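Local coordinates for protein chinitase A (Streptomyces coelicolor, PDB 3EBV) that probably hydrolyses chitin as the glycosyl hydrolase family 18 catalytic domain of a longer endochitinase, at residues I33-A38 / V47-D52; Q131-L136 / M144-A149; R266-W271 / N281-S286. All coordinates share one frame; numbering follows the deposited sequence.

Contact 1 (I33-A38 / V47-D52)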
loop_
_atom_site.group_PDB
_atom_site.type_symbol
_atom_site.label_atom_id
_atom_site.label_comp_id
_atom_site.label_asym_id
_atom_site.label_seq_id
_atom_site.Cartn_x
_atom_site.Cartn_y
_atom_site.Cartn_z
ATOM N N ILE A 33 0.005 3.482 8.304
ATOM C CA ILE A 33 0.768 2.283 8.679
ATOM C C ILE A 33 -0.094 1.077 8.372
ATOM O O ILE A 33 -1.211 0.953 8.913
ATOM C CB ILE A 33 1.173 2.320 10.195
ATOM C CG1 ILE A 33 1.993 3.568 10.499
ATOM C CG2 ILE A 33 1.885 0.983 10.558
ATOM C CD1 ILE A 33 2.136 3.841 12.026
ATOM N N ALA A 34 0.392 0.232 7.466
ATOM C CA ALA A 34 -0.303 -0.989 7.049
ATOM C C ALA A 34 0.291 -2.200 7.777
ATOM O O ALA A 34 1.476 -2.527 7.615
ATOM C CB ALA A 34 -0.243 -1.153 5.513
ATOM N N VAL A 35 -0.539 -2.827 8.628
ATOM C CA VAL A 35 -0.112 -3.964 9.433
ATOM C C VAL A 35 -0.116 -5.230 8.563
ATOM O O VAL A 35 -1.167 -5.656 8.029
ATOM C CB VAL A 35 -1.042 -4.094 10.625
ATOM C CG1 VAL A 35 -0.758 -5.420 11.376
ATOM C CG2 VAL A 35 -0.864 -2.907 11.535
ATOM N N ALA A 36 1.059 -5.841 8.401
ATOM C CA ALA A 36 1.243 -6.941 7.486
ATOM C C ALA A 36 1.458 -8.267 8.257
ATOM O O ALA A 36 2.544 -8.445 8.811
ATOM C CB ALA A 36 2.479 -6.664 6.584
ATOM N N PHE A 37 0.523 -9.230 8.265
ATOM C CA PHE A 37 -0.730 -9.235 7.510
ATOM C C PHE A 37 -1.798 -9.969 8.323
ATOM O O PHE A 37 -1.478 -10.694 9.295
ATOM C CB PHE A 37 -0.559 -10.037 6.225
ATOM C CG PHE A 37 0.448 -9.470 5.260
ATOM C CD1 PHE A 37 0.077 -8.456 4.375
ATOM C CD2 PHE A 37 1.742 -9.966 5.219
ATOM C CE1 PHE A 37 1.001 -7.939 3.470
ATOM C CE2 PHE A 37 2.671 -9.450 4.295
ATOM C CZ PHE A 37 2.294 -8.426 3.430
ATOM N N ALA A 38 -3.042 -9.810 7.901
ATOM C CA ALA A 38 -4.106 -10.720 8.362
ATOM C C ALA A 38 -3.820 -12.115 7.798
ATOM O O ALA A 38 -3.098 -12.252 6.812
ATOM C CB ALA A 38 -5.474 -10.229 7.962
ATOM N N VAL A 47 -10.772 -13.589 7.110
ATOM C CA VAL A 47 -9.441 -13.366 7.655
ATOM C C VAL A 47 -9.487 -13.262 9.160
ATOM O O VAL A 47 -10.556 -13.082 9.770
ATOM C CB VAL A 47 -8.788 -12.069 7.085
ATOM C CG1 VAL A 47 -8.703 -12.171 5.552
ATOM C CG2 VAL A 47 -9.484 -10.793 7.609
ATOM N N THR A 48 -8.307 -13.343 9.762
ATOM C CA THR A 48 -8.168 -13.048 11.172
ATOM C C THR A 48 -6.803 -12.385 11.370
ATOM O O THR A 48 -5.939 -12.416 10.472
ATOM C CB THR A 48 -8.318 -14.359 12.039
ATOM O OG1 THR A 48 -8.452 -14.004 13.418
ATOM C CG2 THR A 48 -7.140 -15.272 11.841
ATOM N N PHE A 49 -6.635 -11.746 12.514
ATOM C CA PHE A 49 -5.346 -11.186 12.845
ATOM C C PHE A 49 -4.878 -11.746 14.185
ATOM O O PHE A 49 -5.646 -11.751 15.159
ATOM C CB PHE A 49 -5.435 -9.670 12.940
ATOM C CG PHE A 49 -4.129 -9.023 13.345
ATOM C CD1 PHE A 49 -3.031 -9.041 12.478
ATOM C CD2 PHE A 49 -3.989 -8.428 14.595
ATOM C CE1 PHE A 49 -1.834 -8.468 12.859
ATOM C CE2 PHE A 49 -2.781 -7.852 14.972
ATOM C CZ PHE A 49 -1.716 -7.860 14.105
ATOM N N ASN A 50 -3.628 -12.188 14.211
ATOM C CA ASN A 50 -3.027 -12.731 15.425
ATOM C C ASN A 50 -1.681 -12.041 15.626
ATOM O O ASN A 50 -0.737 -12.329 14.863
ATOM C CB ASN A 50 -2.826 -14.241 15.251
ATOM C CG ASN A 50 -4.155 -15.008 15.147
ATOM O OD1 ASN A 50 -5.017 -14.886 16.020
ATOM N ND2 ASN A 50 -4.317 -15.788 14.085
ATOM N N LEU A 51 -1.614 -11.142 16.603
ATOM C CA LEU A 51 -0.349 -10.453 16.882
ATOM C C LEU A 51 0.732 -11.484 17.160
ATOM O O LEU A 51 0.524 -12.388 17.980
ATOM C CB LEU A 51 -0.484 -9.479 18.049
ATOM C CG LEU A 51 0.749 -8.650 18.432
ATOM C CD1 LEU A 51 1.150 -7.661 17.280
ATOM C CD2 LEU A 51 0.522 -7.896 19.702
ATOM N N ASP A 52 1.875 -11.363 16.484
ATOM C CA ASP A 52 3.004 -12.287 16.663
ATOM C C ASP A 52 3.822 -11.904 17.907
ATOM O O ASP A 52 5.008 -11.577 17.826
ATOM C CB ASP A 52 3.872 -12.292 15.389
ATOM C CG ASP A 52 4.997 -13.321 15.426
ATOM O OD1 ASP A 52 4.907 -14.297 16.216
ATOM O OD2 ASP A 52 5.968 -13.150 14.654
HETATM O O HOH W 1 -2.227 -12.276 11.619
#
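This contact belongs to the beta hairpin in which the second strand of the barrel, 32-40, turns back into the short strand 47-48. Phe-49, just past that short strand, is the main side chain from the returning segment. Its CG lies anti to the backbone N (chi1 177°), and this carries the ring back to strand 32-40. There CE1 of Phe-49 rests on CG1 of Val-35 at 3.6 Å. The two side chains cross at about a right angle. The ring turns its edge to Phe-37 O, which lies 3.9 Å from Phe-49 CD1, near the ring plane.

Closer to the turn the backbones come together. Ala-38 CA lies 3.3 Å from Thr-48 O. The methyl of Ala-38 also packs on Val-47, CB to CB, at 3.9 Å. The segments make no direct hydrogen bond. A water joins them instead: it donates to Phe-37 O at 2.9 Å and accepts from Asn-50 N at 2.9 Å. It therefore links strand 32-40 to the loop after strand 47-48, beyond the paired part of the hairpin.

The peptide bond before Phe-37 is cis. The CB atoms of both Ala-36 and Phe-37 point away from the returning segment, and Ala-36 CB sits over the centre of the Phe-37 ring. Val-47 and Phe-49 reach the helix 94-111 side as well. Val-47 touches Val-104, and the Phe-49 ring meets that of Tyr-111 edge-to-face. Val-35 also touches Val-78 on the adjoining strand 77-84. A non-proline cis peptide near the end of the second strand is a known feature of family 18 TIM barrels; here the hairpin to strand 47-48 follows it.

Contact 2 (Q131-L136 / M144-A149)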
loop_
_atom_site.group_PDB
_atom_site.type_symbol
_atom_site.label_atom_id
_atom_site.label_comp_id
_atom_site.label_asym_id
_atom_site.label_seq_id
_atom_site.Cartn_x
_atom_site.Cartn_y
_atom_site.Cartn_z
ATOM N N GLN A 131 -17.892 -6.463 -4.790
ATOM C CA GLN A 131 -19.022 -6.742 -3.894
ATOM C C GLN A 131 -18.556 -6.733 -2.435
ATOM O O GLN A 131 -19.207 -6.118 -1.575
ATOM C CB GLN A 131 -19.588 -8.091 -4.237
ATOM C CG GLN A 131 -20.780 -8.495 -3.301
ATOM C CD GLN A 131 -21.355 -9.853 -3.639
ATOM O OE1 GLN A 131 -21.256 -10.362 -4.767
ATOM N NE2 GLN A 131 -22.011 -10.465 -2.622
ATOM N N ALA A 132 -17.411 -7.380 -2.185
ATOM C CA ALA A 132 -16.868 -7.462 -0.809
ATOM C C ALA A 132 -16.571 -6.074 -0.237
ATOM O O ALA A 132 -16.892 -5.753 0.915
ATOM C CB ALA A 132 -15.628 -8.339 -0.771
ATOM N N LEU A 133 -15.936 -5.237 -1.056
ATOM C CA LEU A 133 -15.570 -3.913 -0.581
ATOM C C LEU A 133 -16.803 -3.010 -0.318
ATOM O O LEU A 133 -16.783 -2.178 0.598
ATOM C CB LEU A 133 -14.564 -3.213 -1.544
ATOM C CG LEU A 133 -13.179 -3.878 -1.528
ATOM C CD1 LEU A 133 -12.329 -3.223 -2.647
ATOM C CD2 LEU A 133 -12.479 -3.768 -0.174
ATOM N N ARG A 134 -17.840 -3.147 -1.157
ATOM C CA ARG A 134 -19.075 -2.387 -0.879
ATOM C C ARG A 134 -19.743 -2.868 0.408
ATOM O O ARG A 134 -20.235 -2.047 1.175
ATOM C CB ARG A 134 -20.042 -2.500 -2.068
ATOM C CG ARG A 134 -19.557 -1.733 -3.332
ATOM C CD ARG A 134 -19.365 -0.287 -3.076
ATOM N NE ARG A 134 -18.975 0.420 -4.305
ATOM C CZ ARG A 134 -18.707 1.727 -4.388
ATOM N NH1 ARG A 134 -18.718 2.507 -3.301
ATOM N NH2 ARG A 134 -18.366 2.267 -5.571
ATOM N N ALA A 135 -19.728 -4.180 0.622
ATOM C CA ALA A 135 -20.293 -4.720 1.897
ATOM C C ALA A 135 -19.518 -4.183 3.107
ATOM O O ALA A 135 -20.084 -3.763 4.128
ATOM C CB ALA A 135 -20.286 -6.227 1.869
ATOM N N LEU A 136 -18.187 -4.164 2.987
ATOM C CA LEU A 136 -17.323 -3.657 4.060
ATOM C C LEU A 136 -17.540 -2.173 4.277
ATOM O O LEU A 136 -17.665 -1.703 5.411
ATOM C CB LEU A 136 -15.849 -3.921 3.714
ATOM C CG LEU A 136 -14.814 -3.481 4.745
ATOM C CD1 LEU A 136 -15.051 -4.029 6.171
ATOM C CD2 LEU A 136 -13.374 -3.852 4.258
HETATM N N MSE A 144 -13.720 5.258 6.193
HETATM C CA MSE A 144 -12.816 4.088 6.114
HETATM C C MSE A 144 -11.652 4.373 5.153
HETATM O O MSE A 144 -11.839 4.933 4.069
HETATM C CB MSE A 144 -13.545 2.832 5.653
HETATM C CG MSE A 144 -12.681 1.581 5.805
HETATM SE SE MSE A 144 -13.526 -0.009 5.172
HETATM C CE MSE A 144 -13.532 0.417 3.245
ATOM N N ILE A 145 -10.453 4.023 5.593
ATOM C CA ILE A 145 -9.278 4.070 4.710
ATOM C C ILE A 145 -9.263 2.789 3.899
ATOM O O ILE A 145 -9.368 1.667 4.440
ATOM C CB ILE A 145 -7.985 4.182 5.535
ATOM C CG1 ILE A 145 -7.980 5.471 6.381
ATOM C CG2 ILE A 145 -6.723 4.068 4.623
ATOM C CD1 ILE A 145 -8.020 6.793 5.589
ATOM N N LEU A 146 -9.079 2.944 2.568
ATOM C CA LEU A 146 -9.049 1.773 1.688
ATOM C C LEU A 146 -7.850 1.974 0.757
ATOM O O LEU A 146 -7.836 2.927 -0.052
ATOM C CB LEU A 146 -10.346 1.655 0.854
ATOM C CG LEU A 146 -10.287 0.583 -0.259
ATOM C CD1 LEU A 146 -9.981 -0.827 0.244
ATOM C CD2 LEU A 146 -11.662 0.659 -0.992
ATOM N N THR A 147 -6.858 1.099 0.897
ATOM C CA THR A 147 -5.708 1.159 -0.018
ATOM C C THR A 147 -5.583 -0.171 -0.746
ATOM O O THR A 147 -6.136 -1.181 -0.325
ATOM C CB THR A 147 -4.379 1.491 0.767
ATOM O OG1 THR A 147 -4.030 0.394 1.630
ATOM C CG2 THR A 147 -4.528 2.748 1.616
HETATM N N MSE A 148 -4.797 -0.191 -1.837
HETATM C CA MSE A 148 -4.522 -1.426 -2.570
HETATM C C MSE A 148 -3.068 -1.377 -2.979
HETATM O O MSE A 148 -2.564 -0.273 -3.256
HETATM C CB MSE A 148 -5.385 -1.535 -3.825
HETATM C CG MSE A 148 -6.894 -1.356 -3.505
HETATM SE SE MSE A 148 -7.970 -1.571 -5.148
HETATM C CE MSE A 148 -8.295 -3.494 -4.989
ATOM N N ALA A 149 -2.442 -2.550 -3.016
ATOM C CA ALA A 149 -1.011 -2.651 -3.363
ATOM C C ALA A 149 -0.835 -3.683 -4.493
ATOM O O ALA A 149 -0.208 -4.736 -4.337
ATOM C CB ALA A 149 -0.177 -3.052 -2.123
#
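Helix 126-140 lies against strand 145-148, with Leu-133 CA 8.9 Å from Leu-146 CA and Leu-136 CA 9.2 Å from Met-144 CA. Later residues of the helix face earlier residues of the strand segment, so the two run in opposing senses. This is the second half of the beta-alpha-beta unit made by strand 115-120, this helix and strand 145-148, a building block of the TIM barrel.

The contact is wholly apolar and buried. Leu-133 and Leu-136, one turn apart, both point toward the strand. Leu-133 crosses Leu-146 obliquely, and only their branch ends meet, CD2 of Leu-133 to CD1 of Leu-146 at 3.9 Å. Both leucines also touch strand 115-120, Leu-133 at Ile-118 and Leu-146 at Val-116. Leu-136 also touches Val-104 and Tyr-105 of helix 94-111.

Met-144 is a selenomethionine just before the strand. Its chain runs extended to the selenium and then bends (chi3 68°). It meets Leu-136 at about a right angle, with the selenium atom SE 3.7 Å from Leu-136 CG and 4.0 Å from Leu-136 CD2.

Contact 3 (R266-W271 / N281-S286)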
loop_
_atom_site.group_PDB
_atom_site.type_symbol
_atom_site.label_atom_id
_atom_site.label_comp_id
_atom_site.label_asym_id
_atom_site.label_seq_id
_atom_site.Cartn_x
_atom_site.Cartn_y
_atom_site.Cartn_z
ATOM N N ARG A 266 -0.764 11.498 -4.548
ATOM C CA ARG A 266 -0.844 11.239 -3.092
ATOM C C ARG A 266 0.526 11.252 -2.417
ATOM O O ARG A 266 0.734 11.889 -1.388
ATOM C CB ARG A 266 -1.529 9.899 -2.809
ATOM C CG ARG A 266 -1.619 9.562 -1.296
ATOM C CD ARG A 266 -2.516 10.521 -0.561
ATOM N NE ARG A 266 -3.874 10.228 -0.966
ATOM C CZ ARG A 266 -4.946 10.523 -0.249
ATOM N NH1 ARG A 266 -4.825 11.183 0.894
ATOM N NH2 ARG A 266 -6.142 10.185 -0.722
ATOM N N GLY A 267 1.475 10.489 -2.965
ATOM C CA GLY A 267 2.770 10.331 -2.301
ATOM C C GLY A 267 3.427 9.013 -2.628
ATOM O O GLY A 267 3.456 8.581 -3.792
ATOM N N ALA A 268 3.927 8.360 -1.569
ATOM C CA ALA A 268 4.778 7.185 -1.752
ATOM C C ALA A 268 4.459 6.152 -0.710
ATOM O O ALA A 268 3.724 6.411 0.247
ATOM C CB ALA A 268 6.288 7.568 -1.712
HETATM N N MSE A 269 5.010 4.963 -0.933
HETATM C CA MSE A 269 4.771 3.825 -0.020
HETATM C C MSE A 269 6.070 3.031 0.047
HETATM O O MSE A 269 6.848 3.004 -0.919
HETATM C CB MSE A 269 3.647 2.933 -0.578
HETATM C CG MSE A 269 3.443 1.622 0.210
HETATM SE SE MSE A 269 4.654 0.168 -0.454
HETATM C CE MSE A 269 3.471 -0.653 -1.783
ATOM N N THR A 270 6.328 2.361 1.191
ATOM C CA THR A 270 7.464 1.424 1.209
ATOM C C THR A 270 7.192 0.121 1.972
ATOM O O THR A 270 6.490 0.102 3.018
ATOM C CB THR A 270 8.751 2.090 1.743
ATOM O OG1 THR A 270 9.890 1.267 1.446
ATOM C CG2 THR A 270 8.676 2.321 3.235
ATOM N N TRP A 271 7.774 -0.940 1.396
ATOM C CA TRP A 271 7.940 -2.215 2.102
ATOM C C TRP A 271 9.394 -2.214 2.571
ATOM O O TRP A 271 10.295 -2.243 1.712
ATOM C CB TRP A 271 7.718 -3.358 1.122
ATOM C CG TRP A 271 7.979 -4.682 1.808
ATOM C CD1 TRP A 271 9.146 -5.403 1.752
ATOM C CD2 TRP A 271 7.086 -5.387 2.672
ATOM N NE1 TRP A 271 9.024 -6.542 2.553
ATOM C CE2 TRP A 271 7.766 -6.556 3.105
ATOM C CE3 TRP A 271 5.772 -5.151 3.102
ATOM C CZ2 TRP A 271 7.166 -7.488 3.981
ATOM C CZ3 TRP A 271 5.177 -6.060 3.961
ATOM C CH2 TRP A 271 5.878 -7.225 4.382
ATOM N N ASN A 281 16.723 4.440 8.644
ATOM C CA ASN A 281 15.586 5.335 8.295
ATOM C C ASN A 281 15.964 6.300 7.165
ATOM O O ASN A 281 15.340 7.379 7.061
ATOM C CB ASN A 281 15.033 6.066 9.510
ATOM C CG ASN A 281 14.449 5.110 10.524
ATOM O OD1 ASN A 281 13.911 4.062 10.152
ATOM N ND2 ASN A 281 14.522 5.477 11.808
ATOM N N ALA A 282 16.966 5.959 6.358
ATOM C CA ALA A 282 17.372 6.852 5.252
ATOM C C ALA A 282 16.203 7.067 4.284
ATOM O O ALA A 282 15.946 8.224 3.853
ATOM C CB ALA A 282 18.563 6.274 4.523
ATOM N N TRP A 283 15.475 6.014 3.968
ATOM C CA TRP A 283 14.405 6.149 2.957
ATOM C C TRP A 283 13.308 7.063 3.502
ATOM O O TRP A 283 12.912 8.047 2.829
ATOM C CB TRP A 283 13.868 4.757 2.574
ATOM C CG TRP A 283 12.996 4.714 1.337
ATOM C CD1 TRP A 283 13.387 4.340 0.084
ATOM C CD2 TRP A 283 11.597 5.019 1.264
ATOM N NE1 TRP A 283 12.308 4.406 -0.797
ATOM C CE2 TRP A 283 11.199 4.829 -0.105
ATOM C CE3 TRP A 283 10.643 5.482 2.187
ATOM C CZ2 TRP A 283 9.875 5.041 -0.535
ATOM C CZ3 TRP A 283 9.323 5.674 1.771
ATOM C CH2 TRP A 283 8.961 5.487 0.406
ATOM N N SER A 284 12.754 6.779 4.686
ATOM C CA SER A 284 11.670 7.613 5.193
ATOM C C SER A 284 12.143 9.046 5.507
ATOM O O SER A 284 11.352 10.009 5.357
ATOM C CB SER A 284 10.938 6.986 6.379
ATOM O OG SER A 284 11.838 6.742 7.470
ATOM N N ASN A 285 13.400 9.208 5.943
ATOM C CA ASN A 285 13.896 10.571 6.193
ATOM C C ASN A 285 13.799 11.394 4.900
ATOM O O ASN A 285 13.326 12.526 4.932
ATOM C CB ASN A 285 15.334 10.571 6.698
ATOM C CG ASN A 285 15.424 10.294 8.192
ATOM O OD1 ASN A 285 14.423 10.328 8.895
ATOM N ND2 ASN A 285 16.653 10.099 8.672
ATOM N N SER A 286 14.264 10.839 3.786
ATOM C CA SER A 286 14.402 11.657 2.556
ATOM C C SER A 286 13.060 11.713 1.830
ATOM O O SER A 286 12.616 12.810 1.460
ATOM C CB SER A 286 15.470 11.076 1.661
ATOM O OG SER A 286 15.356 11.657 0.356
#
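Thr-270 and Trp-283 approach from opposite directions, one from the last barrel strand and the other from the helix packed outside it. The threonine sits over a face of the indole. Thr-270 CB is 3.6 Å from the centroid of the six-membered ring of Trp-283 and only 12° off the ring normal, a CH-pi contact. CG2 of Thr-270 lies out by the rim, 3.7 Å from Trp-283 CZ3. The hydroxyl OG1 stands near the shared bond of the two rings, but its hydrogen-bond partner is Leu-223 O on strand 219-224. That bond is consistent with a fixed side-chain rotation, with OG1 anti to the backbone N and still over the indole.

Trp-283 has CG anti to its backbone N (chi1 -167°), which sends the ring from the helix toward the strand. The outer corner of the six-membered ring meets the strand at two more points, both oblique to the ring. Met-269 O is 3.5 Å from Trp-283 CH2, and the methyl carbon Ala-268 CB is 4.0 Å from the same CH2. The CB of Met-269 points away from the helix.

Strand 267-271 and helix 282-286 run nearly antiparallel, at 171°, with their axes 10.3 Å apart. This is the strand-to-outer-helix layering of a TIM barrel. The tryptophan also reaches Val-7 on strand 6-12 and Val-240 on helix 237-249. It thus lies between helix 237-249 and the strands 6-12 and 267-271, where the first and last strands close the barrel.

In the fold
All three contacts lie on one TIM barrel: contact 1 on its second strand, contact 2 on its fifth and contact 3 on its eighth. The centres of contacts 1 and 2 are about 16 Å apart, and those of contacts 2 and 3 about 24 Å. Contacts 1 and 3, about 21 Å between centres, touch directly: Trp-271 CZ3 packs 3.8 Å from both Phe-37 CZ and Ala-36 CB. Contact 2 borders strand 115-120, along which the family's DGxDxDxE motif runs, and Thr-147 OG1 hydrogen-bonds Asp-117 OD1. In family 18 chitinases the substrate cleft lies at the C-terminal ends of these strands. Trp-271, ending the eighth strand, probably floors the cleft, as the corresponding tryptophan does in relatives.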